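Local atomic coordinates of phosphoserine aminotransferase SerC (Cytophaga hutchinsonii ATCC 33406, PDB entry 3FFR), a protein that probably catalyses the pyridoxal-phosphate-dependent transamination that makes phosphoserine in serine biosynthesis. Residues I78-K84 / E104-E108; L163-V169 / I182-S188; V208-K213 / I228-L232. One frame throughout, in Å; residues are numbered along the deposited sequence. Where two conformers were deposited one is given.

How the contacts relate
Contact 2 lies in the seven-stranded sheet, and contacts 1 and 3 involve helices next to it; together they illustrate how chemistry follows depth in an alpha/beta fold. Contact 2 is the core: two parallel neighbouring strands, every touching residue buried, joined by a ladder of backbone hydrogen bonds that leads to the cofactor. Contact 3, about 15 Å away between centres, is helix-on-helix packing, largely apolar and without a hydrogen bond across it. Contact 1 is only partly buried and relies on an arginine that binds backbone carbonyls. C81 of contact 1 touches both of the others, its SG lying 3.9 Å from F165 CZ and 3.6 Å from V208 CG1, while N80 OD1 probably accepts a hydrogen bond from I228 N (2.8 Å).

Contact 1: I78-K84 / E104-E108; sequences IQNCVEK and ELGRE
A single arginine side chain, R107, reaches across to the backbone just past the end of helix 70-81: its NE and NH2 both donate to the carbonyl O of V82, at 2.9 Å from NE and 3.0 Å from NH2. V82 is where the chain leaves the helix, with phi/psi of -128/117, after the last helical turn closes through V82 N to I78 O (3.1 Å). The other segment is also a helix exit. Helix 93-104 ends in a Schellman motif with G106 as the C-prime residue at phi/psi 86/12, and R107 then turns extended (-95/165) into strand 108-113. CA atoms approach to 7.8 Å between I78 and L105 and to 5.2 Å between K84 and R107. The R107 rotamer (m, p, t) folds the guanidinium back so that NH1 also reaches L105 O (2.8 Å), while I78 CG2 covers one face of the group. A water accepts weakly from R107 NH2 (2.8 Å) and donates to Q79 O (2.6 Å). Apolar contacts fill in: I78 CB meets L105 CD1 at 3.8 Å, and V82 CG1 meets R107 CG at 3.6 Å. Farther on, E108 N donates to K84 O (2.8 Å), as strand 108-113 starts beside strand 85-90. No acid of the two segments pairs with the guanidinium; R107 bonds to V82 O and L105 O, so one cation joins the backbone just beyond both helix ends.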
ATOM      1  N   ILE A  78      -5.009  13.240 -10.524  1.00 26.60           N
ATOM      2  CA  ILE A  78      -5.853  13.473 -11.707  0.50 26.94           C
ATOM      3  C   ILE A  78      -7.328  13.263 -11.359  1.00 28.09           C
ATOM      4  O   ILE A  78      -8.208  14.070 -11.735  1.00 26.20           O
ATOM      5  CB  ILE A  78      -5.382  12.627 -12.907  0.50 26.34           C
ATOM      6  CG1 ILE A  78      -3.934  12.976 -13.267  0.50 27.79           C
ATOM      7  CG2 ILE A  78      -6.276  12.878 -14.133  0.50 23.71           C
ATOM      8  CD1 ILE A  78      -3.253  11.914 -14.147  0.50 22.83           C
ATOM      9  N   GLN A  79      -7.612  12.217 -10.602  1.00 25.60           N
ATOM     10  CA  GLN A  79      -9.018  11.967 -10.216  1.00 24.52           C
ATOM     11  C   GLN A  79      -9.652  13.028  -9.371  1.00 25.21           C
ATOM     12  O   GLN A  79     -10.839  13.360  -9.532  1.00 26.12           O
ATOM     13  CB  GLN A  79      -9.158  10.623  -9.477  1.00 26.37           C
ATOM     14  CG  GLN A  79      -8.843   9.412 -10.363  1.00 26.45           C
ATOM     15  CD  GLN A  79      -8.715   8.106  -9.571  1.00 28.85           C
ATOM     16  OE1 GLN A  79      -8.427   8.117  -8.373  1.00 28.89           O
ATOM     17  NE2 GLN A  79      -8.937   6.975 -10.242  1.00 33.44           N
ATOM     18  N   ASN A  80      -8.870  13.554  -8.443  1.00 25.13           N
ATOM     19  CA  ASN A  80      -9.360  14.570  -7.503  1.00 27.47           C
ATOM     20  C   ASN A  80      -9.308  16.001  -7.975  1.00 27.55           C
ATOM     21  O   ASN A  80     -10.067  16.834  -7.500  1.00 27.92           O
ATOM     22  CB  ASN A  80      -8.580  14.503  -6.200  1.00 26.55           C
ATOM     23  CG  ASN A  80      -9.035  13.359  -5.291  1.00 27.74           C
ATOM     24  OD1 ASN A  80      -9.985  13.517  -4.477  1.00 27.04           O
ATOM     25  ND2 ASN A  80      -8.308  12.217  -5.364  1.00 26.58           N
ATOM     26  N   CYS A  81      -8.457  16.276  -8.959  1.00 27.93           N
ATOM     27  CA  CYS A  81      -8.161  17.654  -9.290  1.00 27.78           C
ATOM     28  C   CYS A  81      -8.240  18.104 -10.739  1.00 26.63           C
ATOM     29  O   CYS A  81      -8.028  19.267 -11.026  1.00 27.77           O
ATOM     30  CB  CYS A  81      -6.779  18.027  -8.769  1.00 29.65           C
ATOM     31  SG  CYS A  81      -6.507  17.705  -6.989  1.00 28.96           S
ATOM     32  N   VAL A  82      -8.574  17.196 -11.635  1.00 26.51           N
ATOM     33  CA  VAL A  82      -8.642  17.540 -13.048  1.00 25.31           C
ATOM     34  C   VAL A  82      -9.969  17.141 -13.656  1.00 27.47           C
ATOM     35  O   VAL A  82     -10.317  15.973 -13.701  1.00 27.64           O
ATOM     36  CB  VAL A  82      -7.516  16.867 -13.899  1.00 25.59           C
ATOM     37  CG1 VAL A  82      -7.596  17.385 -15.388  1.00 26.41           C
ATOM     38  CG2 VAL A  82      -6.101  17.118 -13.287  1.00 23.92           C
ATOM     39  N   GLU A  83     -10.707  18.134 -14.106  1.00 27.72           N
ATOM     40  CA  GLU A  83     -11.973  17.866 -14.776  1.00 28.99           C
ATOM     41  C   GLU A  83     -11.719  17.500 -16.234  1.00 29.71           C
ATOM     42  O   GLU A  83     -12.244  16.496 -16.745  1.00 30.19           O
ATOM     43  CB  GLU A  83     -12.918  19.079 -14.718  1.00 29.38           C
ATOM     44  CG  GLU A  83     -14.299  18.744 -15.286  1.00 35.01           C
ATOM     45  CD  GLU A  83     -15.314  19.872 -15.100  1.00 44.08           C
ATOM     46  OE1 GLU A  83     -14.934  20.936 -14.603  1.00 41.60           O
ATOM     47  OE2 GLU A  83     -16.488  19.685 -15.447  1.00 49.52           O
ATOM     48  N   LYS A  84     -10.907  18.304 -16.895  1.00 27.41           N
ATOM     49  CA  LYS A  84     -10.670  18.158 -18.332  0.50 27.41           C
ATOM     50  C   LYS A  84      -9.213  18.106 -18.784  1.00 29.36           C
ATOM     51  O   LYS A  84      -8.811  17.210 -19.526  1.00 29.16           O
ATOM     52  CB  LYS A  84     -11.362  19.322 -19.055  0.50 27.54           C
ATOM     53  CG  LYS A  84     -12.863  19.394 -18.795  0.50 28.62           C
ATOM     54  CD  LYS A  84     -13.556  20.510 -19.532  0.50 39.24           C
ATOM     55  CE  LYS A  84     -15.046  20.477 -19.245  0.50 42.78           C
ATOM     56  NZ  LYS A  84     -15.605  19.106 -19.521  0.50 44.22           N
ATOM     57  N   GLU A 104      -5.164   8.064 -19.887  1.00 28.73           N
ATOM     58  CA  GLU A 104      -5.790   6.783 -19.514  1.00 27.23           C
ATOM     59  C   GLU A 104      -7.059   6.996 -18.689  1.00 30.34           C
ATOM     60  O   GLU A 104      -7.978   6.146 -18.678  1.00 30.61           O
ATOM     61  CB  GLU A 104      -4.799   5.889 -18.764  1.00 28.16           C
ATOM     62  CG  GLU A 104      -3.768   5.375 -19.699  1.00 29.46           C
ATOM     63  CD  GLU A 104      -2.561   4.719 -19.037  1.00 39.36           C
ATOM     64  OE1 GLU A 104      -2.642   4.333 -17.873  1.00 37.63           O
ATOM     65  OE2 GLU A 104      -1.504   4.632 -19.711  1.00 38.59           O
ATOM     66  N   LEU A 105      -7.111   8.135 -17.995  1.00 26.67           N
ATOM     67  CA  LEU A 105      -8.257   8.505 -17.153  1.00 27.20           C
ATOM     68  C   LEU A 105      -9.273   9.375 -17.891  1.00 28.45           C
ATOM     69  O   LEU A 105     -10.234   9.882 -17.319  1.00 31.21           O
ATOM     70  CB  LEU A 105      -7.800   9.209 -15.878  1.00 27.71           C
ATOM     71  CG  LEU A 105      -7.063   8.315 -14.868  1.00 26.92           C
ATOM     72  CD1 LEU A 105      -6.340   9.090 -13.724  1.00 27.72           C
ATOM     73  CD2 LEU A 105      -8.047   7.274 -14.246  1.00 27.87           C
ATOM     74  N   GLY A 106      -9.042   9.526 -19.173  1.00 29.62           N
ATOM     75  CA  GLY A 106      -9.978  10.236 -20.017  1.00 31.45           C
ATOM     76  C   GLY A 106      -9.821  11.738 -20.070  1.00 30.17           C
ATOM     77  O   GLY A 106     -10.689  12.439 -20.564  1.00 33.84           O
ATOM     78  N   ARG A 107      -8.711  12.229 -19.551  1.00 29.82           N
ATOM     79  CA  ARG A 107      -8.417  13.656 -19.592  1.00 28.13           C
ATOM     80  C   ARG A 107      -7.542  13.970 -20.788  1.00 29.48           C
ATOM     81  O   ARG A 107      -6.909  13.112 -21.374  1.00 32.42           O
ATOM     82  CB  ARG A 107      -7.678  14.127 -18.331  1.00 29.63           C
ATOM     83  CG  ARG A 107      -8.525  14.392 -17.120  1.00 34.37           C
ATOM     84  CD  ARG A 107      -9.328  13.255 -16.640  1.00 37.51           C
ATOM     85  NE  ARG A 107      -9.872  13.571 -15.314  1.00 35.38           N
ATOM     86  CZ  ARG A 107     -10.504  12.696 -14.553  1.00 35.61           C
ATOM     87  NH1 ARG A 107     -10.716  11.478 -15.009  1.00 35.67           N
ATOM     88  NH2 ARG A 107     -10.936  13.026 -13.350  1.00 34.44           N
ATOM     89  N   GLU A 108      -7.481  15.248 -21.092  1.00 30.26           N
ATOM     90  CA  GLU A 108      -6.617  15.760 -22.159  1.00 31.85           C
ATOM     91  C   GLU A 108      -5.433  16.473 -21.517  1.00 33.67           C
ATOM     92  O   GLU A 108      -5.590  17.438 -20.779  1.00 39.16           O
ATOM     93  CB  GLU A 108      -7.364  16.734 -23.047  1.00 34.91           C
ATOM     94  CG  GLU A 108      -8.515  16.135 -23.794  1.00 38.45           C
ATOM     95  CD  GLU A 108      -9.271  17.166 -24.645  1.00 48.64           C
ATOM     96  OE1 GLU A 108      -8.722  18.248 -24.923  1.00 47.99           O
ATOM     97  OE2 GLU A 108     -10.424  16.877 -25.020  1.00 62.00           O
TER
HETATM   98  O   HOH W   1     -12.707  12.627 -11.164  1.00 44.89           O

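Contact 2: L163-V169 / I182-S188; sequences LIFVDAV and IDSVFFS
F186 lays its ring over the backbone of D167, whose CA sits 3.9 Å from the ring centroid, 23° off the normal, in a CH-pi contact; chi1 p and chi2 -89° bring CZ to 3.3 Å from D167 CB. The segments are adjacent parallel strands, 163-167 and 184-188, with axes 4.6 Å apart at an angle of 23°. Register pairs F165 with S184, V166 with V185 and D167 with F186 (CA-CA 4.7, 4.6 and 5.5 Å). The ladder runs S184 N to I164 O (3.0 Å, weak), V166 N to S184 O (2.9 Å), F186 N to V166 O (3.1 Å) and A168 N to F186 O (3.1 Å). At its start D183 N donates to I164 O (2.9 Å) and D183 OD2 accepts from I164 N (2.8 Å), while D183 also forms salt bridges with R156 and R207. V166 and V185 share the sheet face opposite F165, S184, D167 and F186; I182 CG2 packs on I164 CG2 (3.8 Å). At the far end D167 OD1 accepts from V169 N (3.1 Å) in an Asx turn. D167 OD2 bonds N1 of the pyridoxal-phosphate lysine at position 191 and S188 OG its phosphate, the cofactor-site arrangement of fold-type I aminotransferases.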
ATOM      1  N   LEU A 163      -3.183  24.444 -10.290  1.00 26.89           N
ATOM      2  CA  LEU A 163      -2.592  23.794  -9.130  1.00 26.46           C
ATOM      3  C   LEU A 163      -1.274  23.212  -9.587  1.00 27.38           C
ATOM      4  O   LEU A 163      -1.214  22.480 -10.577  1.00 25.86           O
ATOM      5  CB  LEU A 163      -3.457  22.654  -8.603  1.00 25.22           C
ATOM      6  CG  LEU A 163      -4.857  23.059  -8.130  1.00 24.93           C
ATOM      7  CD1 LEU A 163      -5.678  21.749  -7.933  1.00 25.76           C
ATOM      8  CD2 LEU A 163      -4.805  23.943  -6.859  1.00 26.08           C
ATOM      9  N   ILE A 164      -0.209  23.560  -8.872  1.00 26.46           N
ATOM     10  CA  ILE A 164       1.139  23.073  -9.188  1.00 25.27           C
ATOM     11  C   ILE A 164       1.551  21.925  -8.275  1.00 26.63           C
ATOM     12  O   ILE A 164       1.679  22.078  -7.056  1.00 26.71           O
ATOM     13  CB  ILE A 164       2.208  24.220  -9.163  1.00 25.77           C
ATOM     14  CG1 ILE A 164       1.822  25.328 -10.140  1.00 29.28           C
ATOM     15  CG2 ILE A 164       3.601  23.666  -9.526  1.00 27.53           C
ATOM     16  CD1 ILE A 164       2.733  26.574 -10.080  1.00 26.85           C
ATOM     17  N   PHE A 165       1.774  20.778  -8.910  1.00 25.48           N
ATOM     18  CA  PHE A 165       2.204  19.517  -8.246  1.00 27.13           C
ATOM     19  C   PHE A 165       3.633  19.208  -8.625  1.00 27.17           C
ATOM     20  O   PHE A 165       3.987  19.208  -9.802  1.00 27.50           O
ATOM     21  CB  PHE A 165       1.342  18.314  -8.662  1.00 25.84           C
ATOM     22  CG  PHE A 165      -0.082  18.429  -8.286  1.00 25.53           C
ATOM     23  CD1 PHE A 165      -0.984  19.087  -9.120  1.00 25.67           C
ATOM     24  CD2 PHE A 165      -0.535  17.911  -7.078  1.00 24.43           C
ATOM     25  CE1 PHE A 165      -2.323  19.224  -8.719  1.00 28.58           C
ATOM     26  CE2 PHE A 165      -1.850  18.026  -6.682  1.00 26.34           C
ATOM     27  CZ  PHE A 165      -2.755  18.703  -7.504  1.00 28.39           C
ATOM     28  N   VAL A 166       4.436  18.901  -7.612  1.00 25.87           N
ATOM     29  CA  VAL A 166       5.829  18.525  -7.835  1.00 25.47           C
ATOM     30  C   VAL A 166       6.112  17.095  -7.349  1.00 26.71           C
ATOM     31  O   VAL A 166       5.894  16.743  -6.189  1.00 27.14           O
ATOM     32  CB  VAL A 166       6.802  19.509  -7.146  1.00 25.75           C
ATOM     33  CG1 VAL A 166       8.263  19.132  -7.478  1.00 25.00           C
ATOM     34  CG2 VAL A 166       6.523  20.968  -7.550  1.00 25.93           C
ATOM     35  N   ASP A 167       6.574  16.278  -8.285  1.00 25.33           N
ATOM     36  CA  ASP A 167       7.091  14.936  -8.002  1.00 25.85           C
ATOM     37  C   ASP A 167       8.518  15.113  -7.495  1.00 28.05           C
ATOM     38  O   ASP A 167       9.397  15.600  -8.219  1.00 26.84           O
ATOM     39  CB  ASP A 167       6.974  14.077  -9.272  1.00 25.66           C
ATOM     40  CG  ASP A 167       7.533  12.685  -9.122  1.00 27.45           C
ATOM     41  OD1 ASP A 167       8.462  12.474  -8.318  1.00 26.63           O
ATOM     42  OD2 ASP A 167       7.032  11.826  -9.878  1.00 26.60           O
ATOM     43  N   ALA A 168       8.719  14.829  -6.209  1.00 26.56           N
ATOM     44  CA  ALA A 168      10.078  14.882  -5.566  1.00 26.78           C
ATOM     45  C   ALA A 168      10.397  13.525  -4.915  1.00 26.28           C
ATOM     46  O   ALA A 168      11.087  13.415  -3.930  1.00 27.51           O
ATOM     47  CB  ALA A 168      10.171  16.037  -4.551  1.00 26.82           C
ATOM     48  N   VAL A 169       9.847  12.503  -5.545  1.00 26.48           N
ATOM     49  CA  VAL A 169       9.939  11.127  -5.128  1.00 26.56           C
ATOM     50  C   VAL A 169      11.368  10.687  -4.875  1.00 28.11           C
ATOM     51  O   VAL A 169      11.668  10.079  -3.857  1.00 26.70           O
ATOM     52  CB  VAL A 169       9.236  10.168  -6.144  1.00 26.19           C
ATOM     53  CG1 VAL A 169       9.566   8.691  -5.860  1.00 28.38           C
ATOM     54  CG2 VAL A 169       7.699  10.415  -6.171  1.00 25.99           C
ATOM     55  N   ILE A 182       4.060  26.850  -5.091  1.00 27.93           N
ATOM     56  CA  ILE A 182       3.517  25.598  -5.579  1.00 26.12           C
ATOM     57  C   ILE A 182       2.304  25.263  -4.712  1.00 26.19           C
ATOM     58  O   ILE A 182       1.949  26.034  -3.808  1.00 26.59           O
ATOM     59  CB  ILE A 182       4.539  24.453  -5.588  1.00 26.24           C
ATOM     60  CG1 ILE A 182       5.014  24.133  -4.159  1.00 27.77           C
ATOM     61  CG2 ILE A 182       5.715  24.754  -6.565  1.00 25.81           C
ATOM     62  CD1 ILE A 182       5.906  22.907  -4.063  1.00 27.09           C
ATOM     63  N   ASP A 183       1.662  24.145  -4.999  1.00 26.51           N
ATOM     64  CA  ASP A 183       0.481  23.750  -4.242  1.00 26.68           C
ATOM     65  C   ASP A 183       0.574  22.363  -3.608  1.00 27.31           C
ATOM     66  O   ASP A 183      -0.185  22.029  -2.697  1.00 27.06           O
ATOM     67  CB  ASP A 183      -0.746  23.823  -5.156  1.00 25.36           C
ATOM     68  CG  ASP A 183      -0.966  25.244  -5.707  1.00 24.40           C
ATOM     69  OD1 ASP A 183      -1.427  26.121  -4.906  1.00 27.39           O
ATOM     70  OD2 ASP A 183      -0.716  25.455  -6.931  1.00 28.17           O
ATOM     71  N   SER A 184       1.534  21.588  -4.061  1.00 26.02           N
ATOM     72  CA  SER A 184       1.639  20.204  -3.594  1.00 26.11           C
ATOM     73  C   SER A 184       2.932  19.565  -4.032  1.00 24.62           C
ATOM     74  O   SER A 184       3.523  19.914  -5.070  1.00 25.84           O
ATOM     75  CB  SER A 184       0.446  19.394  -4.174  1.00 27.63           C
ATOM     76  OG  SER A 184       0.477  17.986  -3.928  1.00 26.10           O
ATOM     77  N   VAL A 185       3.397  18.697  -3.154  1.00 25.30           N
ATOM     78  CA  VAL A 185       4.551  17.848  -3.448  0.50 25.08           C
ATOM     79  C   VAL A 185       4.261  16.442  -2.944  1.00 26.07           C
ATOM     80  O   VAL A 185       3.470  16.240  -2.023  1.00 26.07           O
ATOM     81  CB  VAL A 185       5.858  18.428  -2.842  0.50 23.57           C
ATOM     82  CG1 VAL A 185       5.864  18.309  -1.323  0.50 19.93           C
ATOM     83  CG2 VAL A 185       7.094  17.750  -3.434  0.50 24.21           C
ATOM     84  N   PHE A 186       4.880  15.457  -3.586  1.00 26.96           N
ATOM     85  CA  PHE A 186       4.690  14.080  -3.159  1.00 25.39           C
ATOM     86  C   PHE A 186       5.933  13.257  -3.350  1.00 26.56           C
ATOM     87  O   PHE A 186       6.846  13.579  -4.122  1.00 26.93           O
ATOM     88  CB  PHE A 186       3.490  13.438  -3.888  1.00 26.09           C
ATOM     89  CG  PHE A 186       3.642  13.394  -5.400  1.00 28.03           C
ATOM     90  CD1 PHE A 186       3.218  14.447  -6.189  1.00 26.96           C
ATOM     91  CD2 PHE A 186       4.233  12.309  -6.021  1.00 27.96           C
ATOM     92  CE1 PHE A 186       3.346  14.425  -7.574  1.00 26.40           C
ATOM     93  CE2 PHE A 186       4.360  12.286  -7.409  1.00 26.57           C
ATOM     94  CZ  PHE A 186       3.922  13.341  -8.179  1.00 27.11           C
ATOM     95  N   PHE A 187       5.956  12.200  -2.568  1.00 25.81           N
ATOM     96  CA  PHE A 187       7.049  11.217  -2.612  1.00 25.96           C
ATOM     97  C   PHE A 187       6.596   9.870  -2.128  1.00 26.31           C
ATOM     98  O   PHE A 187       5.449   9.667  -1.698  1.00 27.01           O
ATOM     99  CB  PHE A 187       8.247  11.693  -1.786  1.00 25.14           C
ATOM    100  CG  PHE A 187       7.988  11.868  -0.297  1.00 26.10           C
ATOM    101  CD1 PHE A 187       7.456  13.043   0.204  1.00 28.99           C
ATOM    102  CD2 PHE A 187       8.328  10.881   0.588  1.00 27.06           C
ATOM    103  CE1 PHE A 187       7.222  13.221   1.585  1.00 29.92           C
ATOM    104  CE2 PHE A 187       8.099  11.036   1.970  1.00 27.27           C
ATOM    105  CZ  PHE A 187       7.561  12.217   2.463  1.00 29.52           C
ATOM    106  N   SER A 188       7.500   8.920  -2.278  1.00 26.47           N
ATOM    107  CA  SER A 188       7.310   7.600  -1.641  1.00 27.01           C
ATOM    108  C   SER A 188       8.570   7.333  -0.831  1.00 28.51           C
ATOM    109  O   SER A 188       9.603   7.984  -1.033  1.00 28.56           O
ATOM    110  CB  SER A 188       6.892   6.512  -2.626  1.00 30.92           C
ATOM    111  OG  SER A 188       7.785   6.370  -3.676  1.00 30.20           O
TER

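Contact 3: V208-K213 / I228-L232; sequences VIEKSK and IPSML
I228, I209 and S212 have the most surface buried where helix 206-217 meets helix 228-235. The two short helical segments approach to 10.1 Å between axes, their directions 124° apart, and I209 and I228 bring their CA atoms to 6.5 Å. I228 (m, t), in the first turn of its helix, points toward the other segment: its CG2 lies 3.9 Å from I209 CG1, its CD1 3.8 Å from V208 CG1 and its CB 3.4 Å from S212 OG. I209, also m, t, places CG2 3.6 Å from L232 CD2, one turn on from I228; L232 adopts t, p. S212 directs CA-CB at the partner helix, yet with chi1 p its OG donates back to I209 O (2.8 Å) and meets only carbon across the interface, including P229 CD at 3.7 Å. At the exposed edge K213 CG rests 4.1 Å from P229 CG while its NZ forms a salt bridge with E210 OE2 (2.9 Å). Beneath, C81 of helix 70-81 touches both V208 and I228. No hydrogen bond joins the two segments: S212 and K213 find polar partners in their own helix, while I228 N bonds N80 OD1 and K211 NZ bonds E132 and C81 O; across the pair, apolar burial does the work.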
ATOM      1  N   VAL A 208      -5.674  22.857  -3.379  1.00 25.71           N
ATOM      2  CA  VAL A 208      -5.836  21.518  -3.908  1.00 24.84           C
ATOM      3  C   VAL A 208      -7.111  20.883  -3.319  1.00 26.80           C
ATOM      4  O   VAL A 208      -7.948  20.333  -4.041  1.00 26.56           O
ATOM      5  CB  VAL A 208      -4.597  20.635  -3.607  1.00 25.81           C
ATOM      6  CG1 VAL A 208      -4.823  19.216  -4.130  1.00 24.73           C
ATOM      7  CG2 VAL A 208      -3.321  21.226  -4.291  1.00 24.91           C
ATOM      8  N   ILE A 209      -7.253  21.017  -2.007  1.00 28.00           N
ATOM      9  CA  ILE A 209      -8.407  20.468  -1.264  1.00 27.53           C
ATOM     10  C   ILE A 209      -9.693  21.074  -1.831  1.00 28.46           C
ATOM     11  O   ILE A 209     -10.659  20.388  -2.144  1.00 27.82           O
ATOM     12  CB  ILE A 209      -8.266  20.754   0.255  1.00 25.02           C
ATOM     13  CG1 ILE A 209      -7.072  19.928   0.832  1.00 26.63           C
ATOM     14  CG2 ILE A 209      -9.578  20.424   1.002  1.00 27.59           C
ATOM     15  CD1 ILE A 209      -6.514  20.463   2.153  1.00 28.98           C
ATOM     16  N   GLU A 210      -9.680  22.380  -2.008  1.00 28.15           N
ATOM     17  CA  GLU A 210     -10.891  23.068  -2.487  1.00 29.86           C
ATOM     18  C   GLU A 210     -11.263  22.664  -3.896  1.00 28.54           C
ATOM     19  O   GLU A 210     -12.448  22.561  -4.234  1.00 29.47           O
ATOM     20  CB  GLU A 210     -10.769  24.579  -2.370  1.00 35.27           C
ATOM     21  CG  GLU A 210     -10.865  25.010  -0.912  1.00 40.03           C
ATOM     22  CD  GLU A 210     -12.117  24.440  -0.152  1.00 48.16           C
ATOM     23  OE1 GLU A 210     -13.269  24.494  -0.689  1.00 42.17           O
ATOM     24  OE2 GLU A 210     -11.942  23.971   1.013  1.00 42.63           O
ATOM     25  N   LYS A 211     -10.261  22.389  -4.712  1.00 28.69           N
ATOM     26  CA  LYS A 211     -10.555  21.970  -6.092  1.00 27.51           C
ATOM     27  C   LYS A 211     -11.289  20.622  -6.067  1.00 27.65           C
ATOM     28  O   LYS A 211     -12.260  20.411  -6.793  1.00 26.78           O
ATOM     29  CB  LYS A 211      -9.276  21.904  -6.962  1.00 28.42           C
ATOM     30  CG  LYS A 211      -9.508  21.343  -8.377  1.00 28.27           C
ATOM     31  CD  LYS A 211     -10.390  22.237  -9.264  1.00 29.51           C
ATOM     32  CE  LYS A 211     -10.608  21.643 -10.661  1.00 31.78           C
ATOM     33  NZ  LYS A 211      -9.396  21.676 -11.496  1.00 28.09           N
ATOM     34  N   SER A 212     -10.827  19.705  -5.224  1.00 27.25           N
ATOM     35  CA  SER A 212     -11.465  18.392  -5.143  1.00 26.43           C
ATOM     36  C   SER A 212     -12.924  18.510  -4.699  1.00 28.49           C
ATOM     37  O   SER A 212     -13.843  17.831  -5.226  1.00 28.37           O
ATOM     38  CB  SER A 212     -10.661  17.407  -4.268  1.00 29.49           C
ATOM     39  OG  SER A 212     -10.785  17.687  -2.896  1.00 28.08           O
ATOM     40  N   LYS A 213     -13.143  19.371  -3.719  1.00 27.30           N
ATOM     41  CA  LYS A 213     -14.499  19.618  -3.214  1.00 26.74           C
ATOM     42  C   LYS A 213     -15.396  20.232  -4.296  1.00 29.73           C
ATOM     43  O   LYS A 213     -16.590  19.892  -4.405  1.00 31.84           O
ATOM     44  CB  LYS A 213     -14.462  20.491  -1.953  1.00 29.33           C
ATOM     45  CG  LYS A 213     -13.892  19.725  -0.769  1.00 30.55           C
ATOM     46  CD  LYS A 213     -13.473  20.598   0.382  1.00 32.25           C
ATOM     47  CE  LYS A 213     -14.584  21.254   1.046  1.00 45.33           C
ATOM     48  NZ  LYS A 213     -13.982  22.153   2.084  1.00 52.35           N
ATOM     49  N   ILE A 228      -9.746  13.101  -1.735  1.00 27.11           N
ATOM     50  CA  ILE A 228      -9.155  14.027  -0.781  1.00 26.20           C
ATOM     51  C   ILE A 228     -10.051  14.218   0.473  1.00 26.05           C
ATOM     52  O   ILE A 228      -9.564  14.135   1.593  1.00 27.26           O
ATOM     53  CB  ILE A 228      -8.747  15.370  -1.445  1.00 27.00           C
ATOM     54  CG1 ILE A 228      -7.471  15.128  -2.278  1.00 27.47           C
ATOM     55  CG2 ILE A 228      -8.447  16.456  -0.376  1.00 26.01           C
ATOM     56  CD1 ILE A 228      -7.125  16.308  -3.182  1.00 27.57           C
ATOM     57  N   PRO A 229     -11.358  14.470   0.305  1.00 26.96           N
ATOM     58  CA  PRO A 229     -12.192  14.639   1.501  1.00 26.82           C
ATOM     59  C   PRO A 229     -12.220  13.434   2.417  1.00 28.18           C
ATOM     60  O   PRO A 229     -12.215  13.575   3.642  1.00 30.11           O
ATOM     61  CB  PRO A 229     -13.563  14.955   0.913  1.00 27.78           C
ATOM     62  CG  PRO A 229     -13.224  15.682  -0.349  1.00 28.16           C
ATOM     63  CD  PRO A 229     -12.080  14.892  -0.905  1.00 26.80           C
ATOM     64  N   SER A 230     -12.202  12.262   1.822  1.00 27.12           N
ATOM     65  CA  SER A 230     -12.187  11.016   2.600  1.00 26.51           C
ATOM     66  C   SER A 230     -10.906  10.951   3.450  1.00 26.74           C
ATOM     67  O   SER A 230     -10.938  10.715   4.649  1.00 26.53           O
ATOM     68  CB  SER A 230     -12.348   9.798   1.704  1.00 27.91           C
ATOM     69  OG  SER A 230     -12.125   8.584   2.417  1.00 29.89           O
HETATM   70  N   MSE A 231      -9.773  11.194   2.802  1.00 25.35           N
HETATM   71  CA  MSE A 231      -8.470  11.120   3.478  1.00 27.04           C
HETATM   72  C   MSE A 231      -8.313  12.209   4.532  1.00 25.99           C
HETATM   73  O   MSE A 231      -7.739  11.975   5.625  1.00 26.94           O
HETATM   74  CB  MSE A 231      -7.332  11.180   2.455  1.00 25.56           C
HETATM   75  CG  MSE A 231      -7.208   9.923   1.598  1.00 26.29           C
HETATM   76 SE   MSE A 231      -5.664   9.944   0.474  0.75 24.23          SE
HETATM   77  CE  MSE A 231      -6.247  11.308  -0.773  1.00 27.16           C
ATOM     78  N   LEU A 232      -8.853  13.383   4.221  1.00 28.61           N
ATOM     79  CA  LEU A 232      -8.715  14.553   5.076  1.00 29.96           C
ATOM     80  C   LEU A 232      -9.489  14.390   6.367  1.00 30.19           C
ATOM     81  O   LEU A 232      -8.996  14.713   7.459  1.00 31.35           O
ATOM     82  CB  LEU A 232      -9.120  15.831   4.322  1.00 30.07           C
ATOM     83  CG  LEU A 232      -8.722  17.191   4.891  1.00 40.48           C
ATOM     84  CD1 LEU A 232      -7.178  17.283   5.099  1.00 35.14           C
ATOM     85  CD2 LEU A 232      -9.228  18.252   3.909  1.00 40.26           C
TER